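Local coordinates for reducing-end xylose-releasing exo-oligoxylanase Rex8A (Paenibacillus barcinonensis, PDB 6SUD), which hydrolyses short xylan oligomers, linear or branched, in an exo fashion and releases xylose from their reducing ends, at residues 45-48 and 49-52; 150-153 and 154-158. The protein carries 1 engineered substitution. All coordinates share one frame; numbering follows the deposited sequence.

Interaction 1: residues 45-48 and 49-52; sequences HTRI and YYPV
Arg47 reaches the carbonyl of Tyr49 and lies against the ring of Tyr50 where the loop after helix 25-41 runs into strand 49-52, the first strand of a beta hairpin with 56-59. The guanidinium is tilted 26° against the plane of the Tyr50 ring. Arg47 NE sits 3.9 Å above one face of that ring, toward its rim. The cation-pi component is weak at best, since Arg47 CZ is 5.2 Å from the ring centroid. The aliphatic part of the chain packs closer: Arg47 CG is 3.4 Å from Tyr50 OH, and CD lies near CE2. With CG between the backbone N and the carbonyl carbon (chi1 77°) and a bend at chi3, the guanidinium is brought to Tyr49 O. A leucine in place of Arg47 would probably leave Tyr49 O without its NE donor and the weaker NH1 one, and Tyr50 without the NE over its face. Pro51 CD comes up to Arg47 NH1, the two side chains crossing at about a right angle. Arg359 NH2 hydrogen-bonds to Arg47 O, and the rings of Tyr49 and Phe40 meet. Arg47 NE donates to Tyr49 O at 2.7 Å, nearly along the C=O axis and with Tyr49 O close to the guanidinium plane, while NH1 adds a weak bond at 3.0 Å.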
loop_
_atom_site.group_PDB
_atom_site.type_symbol
_atom_site.label_atom_id
_atom_site.label_comp_id
_atom_site.label_asym_id
_atom_site.label_seq_id
_atom_site.Cartn_x
_atom_site.Cartn_y
_atom_site.Cartn_z
ATOM N N HIS A 45 20.174 -3.309 12.145
ATOM C CA HIS A 45 19.593 -4.586 11.633
ATOM C C HIS A 45 18.073 -4.506 11.529
ATOM O O HIS A 45 17.481 -5.495 11.091
ATOM C CB HIS A 45 19.949 -5.764 12.551
ATOM C CG HIS A 45 21.380 -5.780 12.962
ATOM N ND1 HIS A 45 22.405 -5.945 12.051
ATOM C CD2 HIS A 45 21.964 -5.598 14.167
ATOM C CE1 HIS A 45 23.559 -5.881 12.680
ATOM N NE2 HIS A 45 23.318 -5.661 13.979
ATOM N N THR A 46 17.482 -3.382 11.923
ATOM C CA THR A 46 16.018 -3.226 12.104
ATOM C C THR A 46 15.504 -2.022 11.308
ATOM O O THR A 46 14.477 -2.172 10.633
ATOM C CB THR A 46 15.654 -3.012 13.574
ATOM O OG1 THR A 46 16.243 -4.043 14.375
ATOM C CG2 THR A 46 14.156 -2.975 13.788
ATOM N N ARG A 47 16.160 -0.867 11.412
ATOM C CA ARG A 47 15.615 0.388 10.820
ATOM C C ARG A 47 15.566 0.277 9.301
ATOM O O ARG A 47 16.390 -0.439 8.717
ATOM C CB ARG A 47 16.440 1.634 11.143
ATOM C CG ARG A 47 17.717 1.767 10.326
ATOM C CD ARG A 47 18.611 2.804 10.950
ATOM N NE ARG A 47 18.010 4.119 10.827
ATOM C CZ ARG A 47 18.306 5.175 11.571
ATOM N NH1 ARG A 47 17.683 6.318 11.356
ATOM N NH2 ARG A 47 19.202 5.095 12.539
ATOM N N ILE A 48 14.635 0.997 8.686
ATOM C CA ILE A 48 14.547 1.087 7.200
ATOM C C ILE A 48 14.567 2.552 6.764
ATOM O O ILE A 48 14.581 2.773 5.543
ATOM C CB ILE A 48 13.308 0.338 6.684
ATOM C CG1 ILE A 48 12.011 0.940 7.219
ATOM C CG2 ILE A 48 13.424 -1.149 6.990
ATOM C CD1 ILE A 48 10.758 0.314 6.653
ATOM N N TYR A 49 14.626 3.489 7.710
ATOM C CA TYR A 49 14.634 4.952 7.454
ATOM C C TYR A 49 16.012 5.538 7.773
ATOM O O TYR A 49 16.615 5.165 8.794
ATOM C CB TYR A 49 13.540 5.649 8.257
ATOM C CG TYR A 49 13.628 7.156 8.226
ATOM C CD1 TYR A 49 13.234 7.884 7.114
ATOM C CD2 TYR A 49 14.118 7.859 9.316
ATOM C CE1 TYR A 49 13.294 9.268 7.098
ATOM C CE2 TYR A 49 14.199 9.238 9.307
ATOM C CZ TYR A 49 13.792 9.949 8.197
ATOM O OH TYR A 49 13.887 11.314 8.223
ATOM N N TYR A 50 16.483 6.430 6.896
ATOM C CA TYR A 50 17.833 7.052 6.945
ATOM C C TYR A 50 17.742 8.535 6.610
ATOM O O TYR A 50 17.406 8.898 5.477
ATOM C CB TYR A 50 18.788 6.331 5.997
ATOM C CG TYR A 50 18.978 4.883 6.362
ATOM C CD1 TYR A 50 18.096 3.917 5.901
ATOM C CD2 TYR A 50 19.967 4.488 7.251
ATOM C CE1 TYR A 50 18.226 2.587 6.261
ATOM C CE2 TYR A 50 20.121 3.157 7.607
ATOM C CZ TYR A 50 19.252 2.205 7.102
ATOM O OH TYR A 50 19.377 0.893 7.446
ATOM N N PRO A 51 18.056 9.419 7.587
ATOM C CA PRO A 51 18.084 10.853 7.344
ATOM C C PRO A 51 19.217 11.223 6.386
ATOM O O PRO A 51 20.220 10.550 6.397
ATOM C CB PRO A 51 18.364 11.527 8.700
ATOM C CG PRO A 51 18.409 10.415 9.719
ATOM C CD PRO A 51 18.352 9.084 8.994
ATOM N N VAL A 52 19.029 12.265 5.585
ATOM C CA VAL A 52 20.127 12.800 4.726
ATOM C C VAL A 52 20.192 14.314 4.896
ATOM O O VAL A 52 19.159 14.990 4.669
ATOM C CB VAL A 52 19.999 12.433 3.237
ATOM C CG1 VAL A 52 21.294 12.783 2.503
ATOM C CG2 VAL A 52 19.642 10.966 3.033
#

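Interaction 2: residues 150-153 and 154-158; sequences PYDY and QAQAR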
loop_
_atom_site.group_PDB
_atom_site.type_symbol
_atom_site.label_atom_id
_atom_site.label_comp_id
_atom_site.label_asym_id
_atom_site.label_seq_id
_atom_site.Cartn_x
_atom_site.Cartn_y
_atom_site.Cartn_z
ATOM N N PRO A 150 8.204 22.998 -1.868
ATOM C CA PRO A 150 7.383 21.872 -2.323
ATOM C C PRO A 150 6.379 21.321 -1.295
ATOM O O PRO A 150 5.754 20.299 -1.555
ATOM C CB PRO A 150 8.453 20.809 -2.617
ATOM C CG PRO A 150 9.551 21.075 -1.602
ATOM C CD PRO A 150 9.463 22.543 -1.247
ATOM N N TYR A 151 6.199 21.999 -0.160
ATOM C CA TYR A 151 5.333 21.482 0.936
ATOM C C TYR A 151 3.914 22.043 0.803
ATOM O O TYR A 151 3.183 22.019 1.802
ATOM C CB TYR A 151 6.005 21.750 2.289
ATOM C CG TYR A 151 7.441 21.285 2.349
ATOM C CD1 TYR A 151 7.774 19.969 2.616
ATOM C CD2 TYR A 151 8.486 22.166 2.118
ATOM C CE1 TYR A 151 9.095 19.549 2.638
ATOM C CE2 TYR A 151 9.813 21.771 2.164
ATOM C CZ TYR A 151 10.123 20.451 2.424
ATOM O OH TYR A 151 11.434 20.036 2.457
ATOM N N ASP A 152 3.542 22.513 -0.398
ATOM C CA ASP A 152 2.143 22.833 -0.779
ATOM C C ASP A 152 1.440 21.510 -1.119
ATOM O O ASP A 152 1.142 21.272 -2.299
ATOM C CB ASP A 152 2.084 23.849 -1.927
ATOM C CG ASP A 152 2.874 23.484 -3.172
ATOM O OD1 ASP A 152 3.954 22.931 -3.025
ATOM O OD2 ASP A 152 2.395 23.781 -4.292
ATOM N N TYR A 153 1.168 20.696 -0.093
ATOM C CA TYR A 153 0.820 19.254 -0.207
ATOM C C TYR A 153 -0.387 19.019 -1.124
ATOM O O TYR A 153 -0.304 18.121 -1.995
ATOM C CB TYR A 153 0.516 18.668 1.171
ATOM C CG TYR A 153 1.583 18.900 2.201
ATOM C CD1 TYR A 153 2.851 18.363 2.061
ATOM C CD2 TYR A 153 1.312 19.630 3.344
ATOM C CE1 TYR A 153 3.827 18.552 3.025
ATOM C CE2 TYR A 153 2.277 19.829 4.319
ATOM C CZ TYR A 153 3.539 19.291 4.159
ATOM O OH TYR A 153 4.496 19.477 5.118
ATOM N N GLN A 154 -1.479 19.776 -0.946
ATOM C CA GLN A 154 -2.731 19.548 -1.724
ATOM C C GLN A 154 -2.436 19.739 -3.213
ATOM O O GLN A 154 -2.832 18.865 -4.003
ATOM C CB GLN A 154 -3.874 20.472 -1.297
ATOM C CG GLN A 154 -5.211 20.096 -1.918
ATOM C CD GLN A 154 -6.275 21.135 -1.650
ATOM O OE1 GLN A 154 -7.143 20.957 -0.802
ATOM N NE2 GLN A 154 -6.206 22.246 -2.364
ATOM N N ALA A 155 -1.764 20.830 -3.595
ATOM C CA ALA A 155 -1.467 21.124 -5.022
ATOM C C ALA A 155 -0.498 20.069 -5.578
ATOM O O ALA A 155 -0.632 19.687 -6.767
ATOM C CB ALA A 155 -0.936 22.524 -5.180
ATOM N N GLN A 156 0.434 19.590 -4.751
ATOM C CA GLN A 156 1.391 18.515 -5.128
ATOM C C GLN A 156 0.612 17.226 -5.410
ATOM O O GLN A 156 0.862 16.615 -6.442
ATOM C CB GLN A 156 2.458 18.306 -4.047
ATOM C CG GLN A 156 3.423 19.487 -3.871
ATOM C CD GLN A 156 4.293 19.766 -5.076
ATOM O OE1 GLN A 156 4.588 18.886 -5.886
ATOM N NE2 GLN A 156 4.733 21.011 -5.197
ATOM N N ALA A 157 -0.329 16.841 -4.545
ATOM C CA ALA A 157 -1.185 15.646 -4.738
ATOM C C ALA A 157 -1.940 15.745 -6.063
ATOM O O ALA A 157 -1.968 14.735 -6.813
ATOM C CB ALA A 157 -2.166 15.494 -3.603
ATOM N N ARG A 158 -2.561 16.901 -6.312
ATOM C CA ARG A 158 -3.445 17.147 -7.486
ATOM C C ARG A 158 -2.630 17.082 -8.774
ATOM O O ARG A 158 -3.154 16.573 -9.775
ATOM C CB ARG A 158 -4.151 18.496 -7.359
ATOM C CG ARG A 158 -5.321 18.435 -6.392
ATOM C CD ARG A 158 -5.898 19.788 -6.048
ATOM N NE ARG A 158 -7.159 19.637 -5.338
ATOM C CZ ARG A 158 -7.902 20.643 -4.898
ATOM N NH1 ARG A 158 -7.503 21.893 -5.095
ATOM N NH2 ARG A 158 -9.033 20.394 -4.262
#
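The first turn of helix 153-170 is the setting, with Asp152 at the N-cap position and Gln156 four residues on. The Asp152 side chain makes no capping bond to a backbone N-H. It turns instead to the side chain of Gln156. Gln156 NE2 donates to Asp152 OD1 at 3.0 Å, and the bond is almost straight, with an N-H...O angle of 174°. The acceptor lies in the amide plane of Gln156. The amide reaches OD1 on its syn side but tilted out of the carboxylate plane. The two flat groups are steeply turned against each other, their planes 79° apart. The bend at chi2 (-65°) swings the Gln156 amide back toward Asp152, while Gln156 CG rests 3.4 Å from Pro150 O and also near Asp152 O. The other carboxylate oxygen, Asp152 OD2, lies 3.7 Å from Ala155 CB.

The main chain links the same two residues: Gln156 N donates to Asp152 O at 3.1 Å. Ala157 N continues the helical pattern with a 2.9 Å bond to Tyr153 O. Just before the helix, Asp152 is the centre of an inverse gamma turn, and the carbonyl oxygen of Tyr151 lies over the centre of the Tyr153 ring.

Two helices flank this turn. Helix 85-99 supplies Asp89 to Tyr153 OH and Trp92 to Pro150 O, and Trp92 also touches Gln156. Helix 127-144 packs on Tyr153 through Leu137 and Ala140, and on Ala157 through Phe138.

Interaction 1 comes first along the chain and closes well before interaction 2 opens. Their centres are 25 Å apart. Their nearest atoms are about 9 Å apart, so the two do not touch. Each marks an entry into regular structure: residues 45-52 lead into a strand, residues 150-158 into a helix. Helix 85-99 is common to both, for Tyr49 and Pro51 rest on it and so do Pro150, Tyr151 and Gln156. Both lie toward the outside of this largely helical family 8 enzyme, about 19 and 20 Å from the centre of the chain. Interaction 1 is nearer the probable proton donor, Glu70, and a bound xylose, each about 10 Å from the side chain of Ile48; interaction 2 lies away from the annotated sites.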